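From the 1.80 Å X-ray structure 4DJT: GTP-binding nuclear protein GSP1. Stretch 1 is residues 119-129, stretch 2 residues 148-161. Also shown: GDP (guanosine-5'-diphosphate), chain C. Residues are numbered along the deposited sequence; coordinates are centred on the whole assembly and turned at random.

Stretch 1 119-129: PIVVCANKIDI
Stretch 2 148-161: NYEYFEISAKTAHN

The loops that follow two parallel strands meet at a guanine: Asp128, after the first strand, accepts GDP N1 on OD1 (2.7 Å) and GDP N2 on OD2 (2.8 Å), while Lys157 N, after the second, donates to GDP O6 at 3.1 Å. The base thus bridges both stretches, as befits a GTP-binding protein. Strand 120-125 runs alongside the strand around 150-154 with 23° between their N-to-C directions and a closest axial approach of 4.6 Å; 872 Å² is buried. Both backbones are extended, phi/psi running from -119/124 at Ile120 to -100/158 at Asn125, with -135/129 at Tyr151 and -130/143 at Phe152.

The register pairs Val122 with Tyr151, Cys123 with Phe152 and Ala124 with Glu153, CA atoms 4.7-4.9 Å apart. Four backbone hydrogen bonds alternate in direction: Val122 N to Glu150 O (2.8 Å), Phe152 N to Val122 O, Ala124 N to Phe152 O and Ile154 N to Ala124 O (each 2.9 Å). Val122 and Ala124 therefore give and receive, while Cys123 between them offers its CA to Phe152 O (3.3 Å). Ile120 O and Glu150 N stand 4.2 Å apart, and a water spans the gap, donating to Ile120 O (2.7 Å) and accepting from Glu150 N (2.9 Å).

Side chains alternate between faces. On one, Val122 (chi1 t) places CG1 3.7 Å from Tyr151 CD1 and CG2 3.7 Å from Tyr149 CB; the Tyr151 side chain (chi1 t, chi2 92°) reaches along the sheet until OH lies 3.3 Å from Ala124 CB. On the other, Val121 CG1 (chi1 t) meets the edge of the Phe152 ring (chi1 m) at CD2, 3.5 Å away, and Cys123 CB (chi1 m) lies 3.9 Å from Ile154 CD1 (chi1 p, chi2 t).

Asn125 (chi1 t, chi2 43°) sets its CB on the face of Val121 and Cys123, but its end comes nearer the second stretch, and OD1 accepts Ala156 N at 2.8 Å, tying the first strand's end to the loop after the second. Lys126 takes positive phi (76/28) and opens a type I turn to Ile129, closed by Ile129 N to Lys126 O (3.0 Å); its CA-to-CB bond points away from the second stretch, and Lys126 NZ makes a weak hydrogen bond to GDP O4' (3.2 Å). Within the turn Ile127 (p, t) packs CG2 on Glu153 CB and CD1 on His160 CD2, at 3.9 and 3.8 Å. Ser155 OG (chi1 t) lies 2.9 Å from Asp128 OD1 and 3.2 Å from GDP O6, its proton unassigned between them.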

# COMPACT_ATOMS: atom_id res chain seq x y z
N PRO A 119 -0.74 10.50 5.60
CA PRO A 119 -1.40 9.37 6.21
C PRO A 119 -0.72 8.05 5.89
O PRO A 119 -0.30 7.82 4.72
CB PRO A 119 -2.79 9.39 5.59
CG PRO A 119 -2.65 10.18 4.35
CD PRO A 119 -1.65 11.24 4.70
N ILE A 120 -0.63 7.20 6.90
CA ILE A 120 -0.17 5.84 6.75
C ILE A 120 -1.30 4.90 7.17
O ILE A 120 -1.83 5.04 8.26
CB ILE A 120 1.07 5.57 7.62
CG1 ILE A 120 2.21 6.56 7.32
CG2 ILE A 120 1.56 4.15 7.42
CD1 ILE A 120 3.47 6.28 8.13
N VAL A 121 -1.71 3.99 6.29
CA VAL A 121 -2.76 3.03 6.59
C VAL A 121 -2.06 1.73 6.81
O VAL A 121 -1.17 1.37 6.03
CB VAL A 121 -3.75 2.91 5.42
CG1 VAL A 121 -4.67 1.73 5.60
CG2 VAL A 121 -4.56 4.22 5.27
N VAL A 122 -2.43 1.04 7.90
CA VAL A 122 -1.79 -0.23 8.23
C VAL A 122 -2.73 -1.35 7.88
O VAL A 122 -3.89 -1.33 8.26
CB VAL A 122 -1.39 -0.31 9.73
CG1 VAL A 122 -0.87 -1.72 10.07
CG2 VAL A 122 -0.32 0.73 10.03
N CYS A 123 -2.22 -2.33 7.12
CA CYS A 123 -2.98 -3.52 6.73
C CYS A 123 -2.37 -4.80 7.26
O CYS A 123 -1.23 -5.13 6.96
CB CYS A 123 -3.06 -3.66 5.19
SG CYS A 123 -3.97 -2.29 4.43
N ALA A 124 -3.16 -5.50 8.05
CA ALA A 124 -2.91 -6.85 8.46
C ALA A 124 -3.30 -7.78 7.32
O ALA A 124 -4.49 -8.04 7.10
CB ALA A 124 -3.75 -7.17 9.71
N ASN A 125 -2.31 -8.32 6.62
CA ASN A 125 -2.58 -9.16 5.46
C ASN A 125 -2.48 -10.67 5.75
O ASN A 125 -1.83 -11.08 6.73
CB ASN A 125 -1.66 -8.77 4.30
CG ASN A 125 -2.03 -9.46 2.99
OD1 ASN A 125 -3.22 -9.56 2.66
ND2 ASN A 125 -1.00 -9.88 2.19
N LYS A 126 -3.14 -11.46 4.91
CA LYS A 126 -3.11 -12.93 4.97
C LYS A 126 -3.98 -13.42 6.10
O LYS A 126 -3.75 -14.52 6.64
CB LYS A 126 -1.69 -13.46 5.14
CG LYS A 126 -0.72 -13.00 4.07
CD LYS A 126 0.50 -13.86 4.00
CE LYS A 126 1.58 -13.29 3.10
NZ LYS A 126 2.87 -14.04 3.19
N ILE A 127 -5.02 -12.64 6.45
CA ILE A 127 -5.97 -13.08 7.49
C ILE A 127 -6.67 -14.36 7.09
O ILE A 127 -7.38 -14.95 7.91
CB ILE A 127 -7.06 -12.04 7.82
CG1 ILE A 127 -7.94 -11.75 6.58
CG2 ILE A 127 -6.42 -10.79 8.40
CD1 ILE A 127 -9.08 -10.80 6.84
N ASP A 128 -6.51 -14.77 5.83
CA ASP A 128 -7.05 -16.07 5.38
C ASP A 128 -6.32 -17.31 5.90
O ASP A 128 -6.87 -18.39 5.86
CB ASP A 128 -7.11 -16.11 3.87
CG ASP A 128 -5.74 -15.92 3.22
OD1 ASP A 128 -5.31 -14.75 3.05
OD2 ASP A 128 -5.10 -16.95 2.82
N ILE A 129 -5.10 -17.16 6.41
CA ILE A 129 -4.30 -18.33 6.81
C ILE A 129 -4.70 -18.83 8.19
O ILE A 129 -5.33 -18.10 8.96
CB ILE A 129 -2.78 -18.04 6.80
CG1 ILE A 129 -2.34 -17.61 5.40
CG2 ILE A 129 -2.00 -19.28 7.21
CD1 ILE A 129 -0.84 -17.44 5.26
N ASN A 148 -1.61 5.63 16.87
CA ASN A 148 -2.73 5.15 16.10
C ASN A 148 -2.51 5.39 14.59
O ASN A 148 -2.09 6.50 14.16
CB ASN A 148 -4.02 5.85 16.50
CG ASN A 148 -5.23 5.30 15.75
OD1 ASN A 148 -5.75 4.25 16.08
ND2 ASN A 148 -5.65 6.00 14.74
N TYR A 149 -2.82 4.37 13.83
CA TYR A 149 -2.90 4.40 12.36
C TYR A 149 -4.17 3.70 12.00
O TYR A 149 -4.57 2.75 12.69
CB TYR A 149 -1.69 3.69 11.72
CG TYR A 149 -0.38 4.34 12.11
CD1 TYR A 149 0.11 5.43 11.41
CD2 TYR A 149 0.37 3.89 13.21
CE1 TYR A 149 1.31 6.04 11.77
CE2 TYR A 149 1.56 4.50 13.59
CZ TYR A 149 2.02 5.58 12.88
OH TYR A 149 3.19 6.19 13.25
N GLU A 150 -4.86 4.19 10.99
CA GLU A 150 -6.05 3.53 10.51
C GLU A 150 -5.64 2.14 10.06
O GLU A 150 -4.58 1.98 9.48
CB GLU A 150 -6.69 4.31 9.36
CG GLU A 150 -8.14 3.91 9.12
CD GLU A 150 -9.13 4.57 10.08
OE1 GLU A 150 -8.70 5.39 10.90
OE2 GLU A 150 -10.36 4.30 9.98
N TYR A 151 -6.44 1.14 10.41
CA TYR A 151 -6.01 -0.25 10.41
C TYR A 151 -7.08 -1.10 9.77
O TYR A 151 -8.24 -1.04 10.16
CB TYR A 151 -5.77 -0.71 11.86
CG TYR A 151 -5.26 -2.13 12.07
CD1 TYR A 151 -3.88 -2.39 12.15
CD2 TYR A 151 -6.13 -3.20 12.22
CE1 TYR A 151 -3.40 -3.67 12.37
CE2 TYR A 151 -5.64 -4.50 12.46
CZ TYR A 151 -4.29 -4.72 12.53
OH TYR A 151 -3.80 -5.97 12.75
N PHE A 152 -6.67 -1.92 8.81
CA PHE A 152 -7.60 -2.86 8.18
C PHE A 152 -7.04 -4.26 8.15
O PHE A 152 -5.85 -4.46 7.94
CB PHE A 152 -7.90 -2.44 6.74
CG PHE A 152 -8.48 -1.05 6.63
CD1 PHE A 152 -9.78 -0.80 7.01
CD2 PHE A 152 -7.68 0.02 6.25
CE1 PHE A 152 -10.31 0.48 6.96
CE2 PHE A 152 -8.21 1.29 6.18
CZ PHE A 152 -9.52 1.53 6.53
N GLU A 153 -7.93 -5.24 8.34
CA GLU A 153 -7.60 -6.67 8.12
C GLU A 153 -8.01 -7.00 6.70
O GLU A 153 -9.14 -6.71 6.28
CB GLU A 153 -8.33 -7.53 9.16
CG GLU A 153 -7.95 -7.10 10.58
CD GLU A 153 -8.50 -7.99 11.70
OE1 GLU A 153 -9.52 -8.72 11.47
OE2 GLU A 153 -7.90 -7.95 12.81
N ILE A 154 -7.07 -7.50 5.90
CA ILE A 154 -7.35 -7.80 4.47
C ILE A 154 -6.79 -9.18 4.07
O ILE A 154 -5.92 -9.75 4.74
CB ILE A 154 -6.71 -6.76 3.50
CG1 ILE A 154 -5.20 -6.83 3.52
CG2 ILE A 154 -7.10 -5.31 3.85
CD1 ILE A 154 -4.51 -5.96 2.45
N SER A 155 -7.25 -9.66 2.93
CA SER A 155 -6.56 -10.73 2.20
C SER A 155 -6.23 -10.25 0.79
O SER A 155 -7.09 -10.06 -0.04
CB SER A 155 -7.39 -12.02 2.16
OG SER A 155 -6.78 -12.95 1.25
N ALA A 156 -4.96 -10.00 0.54
CA ALA A 156 -4.54 -9.59 -0.79
C ALA A 156 -4.85 -10.67 -1.81
O ALA A 156 -5.07 -10.37 -2.96
CB ALA A 156 -3.06 -9.26 -0.79
N LYS A 157 -4.84 -11.93 -1.39
CA LYS A 157 -5.16 -13.05 -2.31
C LYS A 157 -6.56 -12.91 -2.92
O LYS A 157 -6.73 -12.93 -4.15
CB LYS A 157 -5.04 -14.40 -1.60
CG LYS A 157 -5.54 -15.59 -2.43
CD LYS A 157 -5.32 -16.93 -1.73
CE LYS A 157 -6.32 -17.17 -0.60
NZ LYS A 157 -7.48 -18.02 -1.03
N THR A 158 -7.57 -12.74 -2.06
CA THR A 158 -8.96 -12.76 -2.49
C THR A 158 -9.53 -11.36 -2.74
O THR A 158 -10.70 -11.22 -3.07
CB THR A 158 -9.83 -13.44 -1.44
OG1 THR A 158 -9.89 -12.63 -0.27
CG2 THR A 158 -9.26 -14.84 -1.08
N ALA A 159 -8.71 -10.34 -2.55
CA ALA A 159 -9.15 -8.96 -2.68
C ALA A 159 -10.17 -8.53 -1.59
O ALA A 159 -10.80 -7.48 -1.72
CB ALA A 159 -9.71 -8.72 -4.08
N HIS A 160 -10.30 -9.31 -0.51
CA HIS A 160 -11.18 -8.96 0.61
C HIS A 160 -10.74 -7.62 1.13
O HIS A 160 -9.60 -7.46 1.52
CB HIS A 160 -11.12 -10.01 1.73
CG HIS A 160 -11.93 -9.67 2.98
ND1 HIS A 160 -13.29 -9.66 3.00
CD2 HIS A 160 -11.52 -9.36 4.29
CE1 HIS A 160 -13.73 -9.36 4.25
NE2 HIS A 160 -12.65 -9.19 5.04
N ASN A 161 -11.66 -6.66 1.12
CA ASN A 161 -11.45 -5.31 1.63
C ASN A 161 -10.46 -4.45 0.81
O ASN A 161 -9.92 -3.48 1.35
CB ASN A 161 -11.01 -5.32 3.12
CG ASN A 161 -12.17 -5.55 4.07
OD1 ASN A 161 -13.31 -5.64 3.65
ND2 ASN A 161 -11.86 -5.69 5.37
PB GDP C . 5.62 -8.84 -1.30
O1B GDP C . 5.33 -8.09 -2.61
O2B GDP C . 5.21 -8.08 -0.04
O3B GDP C . 7.02 -9.44 -1.28
O3A GDP C . 4.71 -10.17 -1.25
PA GDP C . 4.05 -10.98 -2.46
O1A GDP C . 2.80 -10.31 -2.99
O2A GDP C . 5.15 -11.34 -3.41
O5' GDP C . 3.52 -12.31 -1.78
C5' GDP C . 4.44 -13.10 -1.00
C4' GDP C . 3.83 -14.48 -0.85
O4' GDP C . 2.70 -14.39 -0.01
C3' GDP C . 3.32 -15.05 -2.15
O3' GDP C . 3.51 -16.45 -2.11
C2' GDP C . 1.85 -14.78 -2.16
O2' GDP C . 1.07 -15.75 -2.88
C1' GDP C . 1.55 -14.82 -0.68
N9 GDP C . 0.44 -13.93 -0.34
C8 GDP C . 0.32 -12.61 -0.57
N7 GDP C . -0.88 -12.17 -0.11
C5 GDP C . -1.49 -13.20 0.47
C6 GDP C . -2.77 -13.44 1.17
O6 GDP C . -3.61 -12.51 1.36
N1 GDP C . -3.01 -14.69 1.60
C2 GDP C . -2.13 -15.72 1.41
N2 GDP C . -2.43 -16.94 1.86
N3 GDP C . -0.95 -15.57 0.78
C4 GDP C . -0.61 -14.36 0.30
O HOH W 1 -3.54 6.49 9.70